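Local coordinates for regulatory protein (Pseudomonas aeruginosa, PDB 5J2Y) that represses quorum-sensing and virulence genes by binding promoter DNA through a compact, all-helical helix-turn-helix domain, at residues Leu50-Pro53 and Ile54-Leu58; Leu58-Tyr61 and Ile62-Gln65; Glu25-Glu28 and Thr29-Arg33; Gln38-Gly41 and Ser42-Asn46. All coordinates share one frame; numbering follows the deposited sequence.

In the fold
All four contacts are local, made within or at the end of a helix of one small helix-turn-helix domain, and their chemistry follows their place. Interactions 1 and 2 sit at the two ends of helix 52-62 and share L58; both have a buried apolar side, but the outer side is aromatic and aliphatic in interaction 1, aromatic and charged in interaction 2. Interactions 3 and 4 occupy the successive helices 27-32 and 38-45, which face the DNA. Interaction 3 is rich in polar bonds; interaction 4 is the most buried and reads bases. Q27 with Q38 and W31 with E45 join these two, while F44 packs on L50 and P51 of interaction 1, and W31 on L58.

Interaction 1 of 4, residues Leu50-Pro53 and Ile54-Leu58; sequences LPFP and IYLLL
L56 lays its CG over one face of the F52 ring, a CH-pi contact 4.2 Å from CG to the ring centroid, on the outer side of the first turn of helix 52-62 in this helix-turn-helix domain. The L56 methyl CD2 continues the cover, 3.6 Å from F52 CZ. F52 reaches this place because its CG is anti to the backbone N (chi1 -169°), which swings the ring alongside the new helix. Y55 adds a second aromatic neighbour: its CD2 lies 3.5 Å from F52 CE1, the two planes inclined at 37°, neither stacked nor edge-to-face.

The inner side is apolar and mainly aliphatic. L50, still in the loop, sends one methyl to each of two neighbours one turn apart: CD1 meets I54 CG2 at 3.7 Å, and CD2 meets L58 CD1 at 4.0 Å while also lying at the edge of the Y55 ring. Leucine suits this place because its two methyls can serve two neighbours at once; M12 of helix 9-22 and F44 of helix 38-45 also pack on L50.

The backbone sets these positions. P51 is the N-cap, and P53 stands in the first turn, where a proline without an N-H costs the helix no bond. P51 also packs against a DNA phosphate, placing the start of the helix beside the nucleic acid. The helical bonds then begin with Y55 N to P51 O, followed by the nearly straight L56 N to F52 O at 2.8 Å, whose donor lies almost on the line of the F52 carbonyl.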
# COMPACT_ATOMS: atom_id res chain seq x y z
N LEU A 50 9.43 -2.64 5.80
CA LEU A 50 8.88 -1.85 4.74
C LEU A 50 9.99 -0.94 4.22
O LEU A 50 10.46 -0.10 4.95
CB LEU A 50 7.74 -1.03 5.30
CG LEU A 50 6.73 -0.45 4.33
CD1 LEU A 50 6.02 -1.56 3.54
CD2 LEU A 50 5.72 0.44 5.03
N PRO A 51 10.45 -1.14 2.99
CA PRO A 51 11.45 -0.22 2.47
C PRO A 51 10.95 1.24 2.42
O PRO A 51 9.76 1.50 2.26
CB PRO A 51 11.70 -0.73 1.05
CG PRO A 51 10.97 -2.01 0.93
CD PRO A 51 9.92 -2.04 1.97
N PHE A 52 11.85 2.20 2.58
CA PHE A 52 11.44 3.58 2.78
C PHE A 52 10.62 4.13 1.60
O PHE A 52 9.55 4.70 1.79
CB PHE A 52 12.63 4.43 3.14
CG PHE A 52 12.27 5.81 3.62
CD1 PHE A 52 11.64 6.00 4.84
CD2 PHE A 52 12.53 6.94 2.82
CE1 PHE A 52 11.29 7.28 5.28
CE2 PHE A 52 12.20 8.20 3.26
CZ PHE A 52 11.59 8.37 4.49
N PRO A 53 11.02 3.84 0.37
CA PRO A 53 10.22 4.40 -0.73
C PRO A 53 8.76 3.93 -0.72
O PRO A 53 7.84 4.67 -1.07
CB PRO A 53 10.92 3.86 -1.99
CG PRO A 53 12.29 3.51 -1.56
CD PRO A 53 12.19 3.09 -0.12
N ILE A 54 8.53 2.69 -0.31
CA ILE A 54 7.15 2.14 -0.24
C ILE A 54 6.43 2.80 0.92
O ILE A 54 5.24 3.07 0.85
CB ILE A 54 7.12 0.62 -0.05
CG1 ILE A 54 7.46 -0.09 -1.35
CG2 ILE A 54 5.72 0.11 0.27
CD1 ILE A 54 8.71 0.33 -2.05
N TYR A 55 7.15 3.03 2.00
CA TYR A 55 6.59 3.80 3.13
C TYR A 55 6.12 5.17 2.66
O TYR A 55 4.98 5.59 2.96
CB TYR A 55 7.62 3.92 4.23
CG TYR A 55 7.27 4.90 5.31
CD1 TYR A 55 6.23 4.64 6.21
CD2 TYR A 55 7.98 6.07 5.47
CE1 TYR A 55 5.92 5.55 7.20
CE2 TYR A 55 7.68 6.99 6.46
CZ TYR A 55 6.65 6.74 7.32
OH TYR A 55 6.36 7.65 8.32
N LEU A 56 6.96 5.86 1.88
CA LEU A 56 6.59 7.19 1.40
C LEU A 56 5.29 7.10 0.58
O LEU A 56 4.36 7.89 0.78
CB LEU A 56 7.70 7.79 0.51
CG LEU A 56 9.02 8.11 1.16
CD1 LEU A 56 9.92 8.72 0.11
CD2 LEU A 56 8.86 9.08 2.30
N LEU A 57 5.23 6.14 -0.36
CA LEU A 57 4.06 6.05 -1.21
C LEU A 57 2.81 5.75 -0.43
O LEU A 57 1.75 6.28 -0.74
CB LEU A 57 4.20 4.96 -2.26
CG LEU A 57 4.83 5.30 -3.57
CD1 LEU A 57 5.14 4.00 -4.27
CD2 LEU A 57 3.91 6.16 -4.41
N LEU A 58 2.90 4.81 0.52
CA LEU A 58 1.73 4.46 1.30
C LEU A 58 1.25 5.67 2.10
O LEU A 58 0.05 5.95 2.13
CB LEU A 58 1.98 3.30 2.26
CG LEU A 58 2.11 1.97 1.53
CD1 LEU A 58 2.77 0.99 2.44
CD2 LEU A 58 0.74 1.48 1.08

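Interaction 2 of 4, residues Leu58-Tyr61 and Ile62-Gln65; sequences LHFY and IEGQ
The backbone of helix 52-62 runs through the regular bonds I62 N to L58 O and E63 N to H59 O and then closes in a Schellman motif, with Q65 N reaching back to F60 O at 2.8 Å and G64 N to Y61 O at 3.0 Å. The bond from Q65 N is bent, with 132° at the hydrogen, and the G64 donor stands well above the plane of the Y61 carbonyl. G64 takes a positive phi, at which a side chain would collide with the carbonyl oxygen of E63, and this calls for glycine.

On the outer side, E63 is bent back along the last turn. Its CG lies between the backbone N and the carbonyl carbon (chi1 84°), and the chain then extends until OE2 is 3.3 Å from H59 NE2, at an angle too poor for a hydrogen bond. The carboxylate and imidazole planes are inclined at 54°. The other oxygen, OE1, comes to the edge of the F60 ring, 3.7 Å from F60 CD1, where the slightly positive ring hydrogens probably favour it. H59 CD2 in turn lies over one face of F60, toward its rim.

The inner side packs on helix 9-22 and on F30 and F34. I62 sets its CD1 4.3 Å from L58 CB, and both side chains touch M12 of helix 9-22. Y61 is buried against F30 and meets the F34 ring edge-to-face, while its hydroxyl is hydrogen-bonded to D68 and R23. The Y61 ring atom CD2 lies 4.4 Å from I62 CG1.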
# COMPACT_ATOMS: atom_id res chain seq x y z
N LEU A 58 2.90 4.81 0.52
CA LEU A 58 1.73 4.46 1.30
C LEU A 58 1.25 5.67 2.10
O LEU A 58 0.05 5.95 2.13
CB LEU A 58 1.98 3.30 2.26
CG LEU A 58 2.11 1.97 1.53
CD1 LEU A 58 2.77 0.99 2.44
CD2 LEU A 58 0.74 1.48 1.08
N HIS A 59 2.20 6.40 2.66
CA HIS A 59 1.90 7.65 3.38
C HIS A 59 1.07 8.64 2.56
O HIS A 59 -0.03 9.04 2.95
CB HIS A 59 3.17 8.33 3.84
CG HIS A 59 2.91 9.65 4.48
ND1 HIS A 59 2.30 9.77 5.71
CD2 HIS A 59 3.11 10.90 4.03
CE1 HIS A 59 2.18 11.05 6.01
NE2 HIS A 59 2.66 11.76 5.00
N PHE A 60 1.56 8.97 1.39
CA PHE A 60 0.87 9.95 0.56
C PHE A 60 -0.48 9.45 0.06
O PHE A 60 -1.40 10.24 -0.16
CB PHE A 60 1.76 10.36 -0.61
CG PHE A 60 2.96 11.15 -0.18
CD1 PHE A 60 2.81 12.37 0.51
CD2 PHE A 60 4.26 10.71 -0.47
CE1 PHE A 60 3.92 13.10 0.91
CE2 PHE A 60 5.37 11.46 -0.08
CZ PHE A 60 5.20 12.64 0.61
N TYR A 61 -0.56 8.15 -0.16
CA TYR A 61 -1.81 7.54 -0.58
C TYR A 61 -2.90 7.56 0.49
O TYR A 61 -4.03 7.94 0.24
CB TYR A 61 -1.56 6.08 -0.97
CG TYR A 61 -2.79 5.37 -1.49
CD1 TYR A 61 -3.32 5.65 -2.73
CD2 TYR A 61 -3.42 4.39 -0.71
CE1 TYR A 61 -4.44 4.96 -3.22
CE2 TYR A 61 -4.53 3.72 -1.18
CZ TYR A 61 -5.03 3.99 -2.44
OH TYR A 61 -6.17 3.31 -2.86
N ILE A 62 -2.55 7.11 1.67
CA ILE A 62 -3.48 7.02 2.79
C ILE A 62 -4.02 8.41 3.21
O ILE A 62 -5.22 8.58 3.42
CB ILE A 62 -2.79 6.28 3.95
CG1 ILE A 62 -2.81 4.79 3.65
CG2 ILE A 62 -3.50 6.51 5.27
CD1 ILE A 62 -1.72 4.03 4.36
N GLU A 63 -3.16 9.42 3.24
CA GLU A 63 -3.60 10.79 3.53
C GLU A 63 -4.41 11.44 2.37
O GLU A 63 -4.95 12.54 2.49
CB GLU A 63 -2.43 11.61 4.05
CG GLU A 63 -1.56 12.20 2.96
CD GLU A 63 -0.47 13.18 3.48
OE1 GLU A 63 0.19 13.89 2.65
OE2 GLU A 63 -0.29 13.24 4.72
N GLY A 64 -4.58 10.73 1.26
CA GLY A 64 -5.43 11.20 0.15
C GLY A 64 -4.71 12.05 -0.87
O GLY A 64 -5.32 12.59 -1.76
N GLN A 65 -3.40 12.17 -0.76
CA GLN A 65 -2.64 13.06 -1.67
C GLN A 65 -2.33 12.47 -3.04
O GLN A 65 -2.02 13.19 -3.95
CB GLN A 65 -1.35 13.49 -1.00
CG GLN A 65 -0.55 14.44 -1.85
CD GLN A 65 0.54 15.16 -1.07
OE1 GLN A 65 0.48 15.24 0.17
NE2 GLN A 65 1.54 15.67 -1.79

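Interaction 3 of 4, residues Glu25-Glu28 and Thr29-Arg33; sequences ESQE and TFWSR. With nucleotides of chain C.
E25 and R33, eight residues apart, close round helix 27-32 with a two-pronged, end-on salt bridge: R33 NH1 bonds E25 OE1 and R33 NH2 bonds E25 OE2, each at 2.9 Å. The carboxylate lies close to the guanidinium plane but is itself twisted 45° from it, so OE1 is met on its syn side while OE2 is approached from above the carboxylate plane. R23 gives E25 OE2 a second cationic partner. The same OE1 sits at the edge of the F30 ring, 3.5 Å from CD1.

This is the first helix of the helix-turn-helix pair, and its start is turned to the DNA. S26 is the N-cap, where small, polar serine is common; its backbone N donates to a water that also bonds T29 OG1. Q27 N donates almost straight (171°) to OP2 of DT7 of chain C at 2.9 Å, a position where the helix dipole would favour a phosphate. The Q27 side chain bonds Q38, E45 and another phosphate, and W31 NE1 donates to E45. At the other end, S32 places OG between its N and carbonyl carbon (chi1 60°), and E28 O accepts from both S32 OG and S32 N.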
# COMPACT_ATOMS: atom_id res chain seq x y z
N GLU A 25 -10.91 -4.83 -0.39
CA GLU A 25 -10.02 -5.11 -1.54
C GLU A 25 -9.06 -6.26 -1.24
O GLU A 25 -8.51 -6.36 -0.14
CB GLU A 25 -9.23 -3.87 -1.95
CG GLU A 25 -10.08 -2.73 -2.45
CD GLU A 25 -9.27 -1.53 -2.91
OE1 GLU A 25 -8.05 -1.45 -2.59
OE2 GLU A 25 -9.84 -0.63 -3.56
N SER A 26 -8.83 -7.11 -2.23
CA SER A 26 -7.80 -8.09 -2.11
C SER A 26 -6.38 -7.43 -2.01
O SER A 26 -6.17 -6.30 -2.45
CB SER A 26 -7.84 -9.03 -3.31
OG SER A 26 -7.56 -8.33 -4.52
N GLN A 27 -5.42 -8.18 -1.49
CA GLN A 27 -4.02 -7.80 -1.55
C GLN A 27 -3.58 -7.52 -2.98
O GLN A 27 -2.91 -6.55 -3.23
CB GLN A 27 -3.14 -8.90 -0.95
CG GLN A 27 -3.29 -9.02 0.55
CD GLN A 27 -2.42 -10.12 1.10
OE1 GLN A 27 -1.94 -10.96 0.36
NE2 GLN A 27 -2.19 -10.10 2.41
N GLU A 28 -3.99 -8.37 -3.92
CA GLU A 28 -3.60 -8.19 -5.33
C GLU A 28 -4.07 -6.84 -5.81
O GLU A 28 -3.31 -6.11 -6.45
CB GLU A 28 -4.22 -9.29 -6.19
CG GLU A 28 -4.01 -9.21 -7.72
CD GLU A 28 -2.56 -9.07 -8.18
OE1 GLU A 28 -1.65 -9.62 -7.52
OE2 GLU A 28 -2.33 -8.40 -9.23
N THR A 29 -5.34 -6.53 -5.51
CA THR A 29 -5.99 -5.33 -6.03
C THR A 29 -5.27 -4.12 -5.43
O THR A 29 -4.84 -3.23 -6.12
CB THR A 29 -7.51 -5.31 -5.69
OG1 THR A 29 -8.20 -6.35 -6.40
CG2 THR A 29 -8.13 -4.02 -6.07
N PHE A 30 -5.10 -4.14 -4.13
CA PHE A 30 -4.56 -3.01 -3.40
C PHE A 30 -3.07 -2.77 -3.70
O PHE A 30 -2.65 -1.66 -4.10
CB PHE A 30 -4.77 -3.24 -1.93
CG PHE A 30 -4.26 -2.12 -1.06
CD1 PHE A 30 -5.03 -0.99 -0.82
CD2 PHE A 30 -3.04 -2.21 -0.49
CE1 PHE A 30 -4.58 0.01 -0.01
CE2 PHE A 30 -2.57 -1.22 0.31
CZ PHE A 30 -3.33 -0.09 0.55
N TRP A 31 -2.27 -3.82 -3.59
CA TRP A 31 -0.83 -3.64 -3.73
C TRP A 31 -0.35 -3.40 -5.16
O TRP A 31 0.67 -2.73 -5.37
CB TRP A 31 -0.11 -4.78 -3.10
CG TRP A 31 -0.22 -4.72 -1.69
CD1 TRP A 31 -1.08 -5.44 -0.90
CD2 TRP A 31 0.53 -3.88 -0.82
NE1 TRP A 31 -0.90 -5.10 0.42
CE2 TRP A 31 0.09 -4.15 0.50
CE3 TRP A 31 1.54 -2.92 -1.03
CZ2 TRP A 31 0.63 -3.54 1.60
CZ3 TRP A 31 2.06 -2.28 0.05
CH2 TRP A 31 1.60 -2.59 1.37
N SER A 32 -1.12 -3.87 -6.13
CA SER A 32 -0.70 -3.75 -7.51
C SER A 32 -0.84 -2.34 -8.05
O SER A 32 -0.20 -2.02 -9.03
CB SER A 32 -1.41 -4.78 -8.42
OG SER A 32 -2.81 -4.60 -8.38
N ARG A 33 -1.64 -1.48 -7.40
CA ARG A 33 -1.68 -0.04 -7.79
C ARG A 33 -0.33 0.61 -7.69
O ARG A 33 -0.11 1.63 -8.32
CB ARG A 33 -2.61 0.79 -6.90
CG ARG A 33 -4.03 0.31 -6.87
CD ARG A 33 -4.97 1.40 -6.41
NE ARG A 33 -6.34 0.93 -6.62
CZ ARG A 33 -7.09 0.35 -5.67
NH1 ARG A 33 -6.66 0.25 -4.42
NH2 ARG A 33 -8.31 -0.08 -5.95
P DT C 7 -6.79 -11.35 0.75
OP1 DT C 7 -7.26 -10.47 1.85
OP2 DT C 7 -6.21 -10.73 -0.49
O5' DT C 7 -5.75 -12.39 1.34
C5' DT C 7 -6.04 -13.10 2.54
C4' DT C 7 -4.89 -14.01 2.89
O4' DT C 7 -4.69 -15.00 1.85
C3' DT C 7 -3.53 -13.35 3.09
O3' DT C 7 -3.06 -13.86 4.34
C2' DT C 7 -2.69 -13.85 1.93
C1' DT C 7 -3.30 -15.20 1.67
N1 DT C 7 -3.11 -15.75 0.32
C2 DT C 7 -2.61 -17.03 0.22
O2 DT C 7 -2.25 -17.68 1.19
N3 DT C 7 -2.53 -17.51 -1.06
C4 DT C 7 -2.89 -16.85 -2.22
O4 DT C 7 -2.76 -17.41 -3.31
C5 DT C 7 -3.42 -15.53 -2.04
C7 DT C 7 -3.83 -14.74 -3.24
C6 DT C 7 -3.52 -15.06 -0.79
O HOH W 1 -10.06 -6.76 -4.69

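Interaction 4 of 4, residues Gln38-Gly41 and Ser42-Asn46; sequences QSCG and SRFEN. With nucleotides of chain C.
C40 brings its sulfur obliquely against the F44 ring, a sulfur-aromatic contact with SG 3.9 Å from the ring centroid, in the recognition helix of the helix-turn-helix. The C40 carbonyl oxygen lies over a face of the same ring, toward its rim, while accepting F44 N; both residues also pack against DNA phosphate.

Base reading falls to Q38 and R43, with a weak bond from S39 to a cytosine. Q38, bent at chi2 (-90°), turns its amide to the adenine of DA8 of chain C: OE1 accepts from N6 at 2.9 Å and NE2 donates to N7 at 3.0 Å, the paired bonds by which glutamine classically recognises adenine in the major groove. Q38 NE2 is also hydrogen-bonded to Q27 OE1, which fixes the amide's orientation. R43 spreads one guanidinium face over the thymine of DT9 of chain C, near C5 and C6, and its NH1 bonds a guanine O6. G41, with no side chain, lets W31 NE1 approach its CA.

S42 is small enough for the backbone to come near the phosphate: its OG donates to DA8 OP2 of chain C at 2.7 Å. N46 closes the helix, ND2 donating both to S42 O at 3.1 Å and to DA8 OP1 of chain C at 3.3 Å.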
# COMPACT_ATOMS: atom_id res chain seq x y z
N GLN A 38 1.35 -9.36 -4.81
CA GLN A 38 0.54 -9.91 -3.74
C GLN A 38 1.39 -10.49 -2.61
O GLN A 38 1.23 -10.08 -1.49
CB GLN A 38 -0.43 -10.94 -4.30
CG GLN A 38 -1.29 -11.54 -3.20
CD GLN A 38 -0.65 -12.77 -2.59
OE1 GLN A 38 -0.23 -13.69 -3.32
NE2 GLN A 38 -0.60 -12.82 -1.25
N SER A 39 2.37 -11.34 -2.92
CA SER A 39 3.21 -11.95 -1.85
C SER A 39 3.89 -10.93 -1.07
O SER A 39 4.03 -11.04 0.12
CB SER A 39 4.37 -12.82 -2.37
OG SER A 39 4.16 -13.16 -3.70
N CYS A 40 4.40 -9.95 -1.76
CA CYS A 40 5.15 -8.91 -1.13
C CYS A 40 4.22 -8.10 -0.23
O CYS A 40 4.55 -7.76 0.89
CB CYS A 40 5.79 -8.08 -2.22
SG CYS A 40 6.95 -6.92 -1.57
N GLY A 41 3.01 -7.84 -0.71
CA GLY A 41 2.04 -7.19 0.11
C GLY A 41 1.79 -8.02 1.36
O GLY A 41 1.66 -7.47 2.46
N SER A 42 1.72 -9.34 1.21
CA SER A 42 1.45 -10.22 2.36
C SER A 42 2.55 -10.13 3.38
O SER A 42 2.31 -10.04 4.59
CB SER A 42 1.34 -11.69 1.95
OG SER A 42 1.32 -12.56 3.10
N ARG A 43 3.78 -10.16 2.91
CA ARG A 43 4.91 -10.09 3.85
C ARG A 43 4.96 -8.72 4.54
O ARG A 43 5.23 -8.67 5.74
CB ARG A 43 6.20 -10.41 3.16
CG ARG A 43 6.22 -11.84 2.62
CD ARG A 43 7.58 -12.26 2.03
NE ARG A 43 7.99 -13.61 2.49
CZ ARG A 43 8.12 -14.69 1.71
NH1 ARG A 43 7.89 -14.64 0.41
NH2 ARG A 43 8.51 -15.85 2.25
N PHE A 44 4.63 -7.64 3.84
CA PHE A 44 4.60 -6.29 4.50
C PHE A 44 3.53 -6.19 5.60
O PHE A 44 3.76 -5.70 6.67
CB PHE A 44 4.36 -5.17 3.47
CG PHE A 44 5.48 -4.97 2.48
CD1 PHE A 44 6.79 -5.25 2.81
CD2 PHE A 44 5.21 -4.42 1.26
CE1 PHE A 44 7.81 -5.01 1.90
CE2 PHE A 44 6.23 -4.13 0.36
CZ PHE A 44 7.53 -4.45 0.67
N GLU A 45 2.33 -6.64 5.28
CA GLU A 45 1.19 -6.63 6.21
C GLU A 45 1.40 -7.48 7.47
O GLU A 45 0.62 -7.37 8.42
CB GLU A 45 -0.08 -7.09 5.50
CG GLU A 45 -0.63 -6.12 4.52
CD GLU A 45 -1.90 -6.58 3.83
OE1 GLU A 45 -2.47 -7.61 4.27
OE2 GLU A 45 -2.32 -5.90 2.86
N ASN A 46 2.41 -8.34 7.44
CA ASN A 46 2.76 -9.19 8.55
C ASN A 46 4.12 -8.85 9.12
O ASN A 46 4.74 -9.65 9.82
CB ASN A 46 2.68 -10.65 8.11
CG ASN A 46 1.24 -11.14 8.08
OD1 ASN A 46 0.70 -11.47 9.12
ND2 ASN A 46 0.61 -11.11 6.91
P DA C 8 -1.70 -13.34 4.97
OP1 DA C 8 -1.96 -13.07 6.39
OP2 DA C 8 -1.14 -12.29 4.10
O5' DA C 8 -0.74 -14.61 4.85
C5' DA C 8 -1.28 -15.93 4.99
C4' DA C 8 -0.21 -16.99 4.96
O4' DA C 8 -0.06 -17.49 3.62
C3' DA C 8 1.19 -16.60 5.40
O3' DA C 8 1.70 -17.79 6.00
C2' DA C 8 1.88 -16.23 4.09
C1' DA C 8 1.23 -17.20 3.11
N9 DA C 8 1.04 -16.70 1.76
C8 DA C 8 0.55 -15.48 1.37
N7 DA C 8 0.41 -15.35 0.07
C5 DA C 8 0.80 -16.59 -0.42
C6 DA C 8 0.88 -17.10 -1.73
N6 DA C 8 0.54 -16.41 -2.82
N1 DA C 8 1.32 -18.36 -1.88
C2 DA C 8 1.66 -19.06 -0.79
N3 DA C 8 1.62 -18.69 0.49
C4 DA C 8 1.18 -17.43 0.60
P DT C 9 3.13 -17.81 6.74
OP1 DT C 9 3.05 -18.74 7.89
OP2 DT C 9 3.56 -16.41 6.96
O5' DT C 9 4.08 -18.49 5.65
C5' DT C 9 3.80 -19.82 5.20
C4' DT C 9 4.83 -20.27 4.18
O4' DT C 9 4.46 -19.79 2.87
C3' DT C 9 6.26 -19.79 4.43
O3' DT C 9 7.11 -20.94 4.27
C2' DT C 9 6.50 -18.77 3.33
C1' DT C 9 5.62 -19.30 2.22
N1 DT C 9 5.20 -18.33 1.21
C2 DT C 9 5.14 -18.76 -0.10
O2 DT C 9 5.45 -19.89 -0.43
N3 DT C 9 4.72 -17.82 -1.00
C4 DT C 9 4.33 -16.52 -0.73
O4 DT C 9 3.96 -15.80 -1.64
C5 DT C 9 4.41 -16.13 0.66
C7 DT C 9 4.03 -14.74 1.05
C6 DT C 9 4.84 -17.04 1.55
P DT C 7 -6.79 -11.35 0.75
OP1 DT C 7 -7.26 -10.47 1.85
OP2 DT C 7 -6.21 -10.73 -0.49
O5' DT C 7 -5.75 -12.39 1.34
C5' DT C 7 -6.04 -13.10 2.54
C4' DT C 7 -4.89 -14.01 2.89
O4' DT C 7 -4.69 -15.00 1.85
C3' DT C 7 -3.53 -13.35 3.09
O3' DT C 7 -3.06 -13.86 4.34
C2' DT C 7 -2.69 -13.85 1.93
C1' DT C 7 -3.30 -15.20 1.67
N1 DT C 7 -3.11 -15.75 0.32
C2 DT C 7 -2.61 -17.03 0.22
O2 DT C 7 -2.25 -17.68 1.19
N3 DT C 7 -2.53 -17.51 -1.06
C4 DT C 7 -2.89 -16.85 -2.22
O4 DT C 7 -2.76 -17.41 -3.31
C5 DT C 7 -3.42 -15.53 -2.04
C7 DT C 7 -3.83 -14.74 -3.24
C6 DT C 7 -3.52 -15.06 -0.79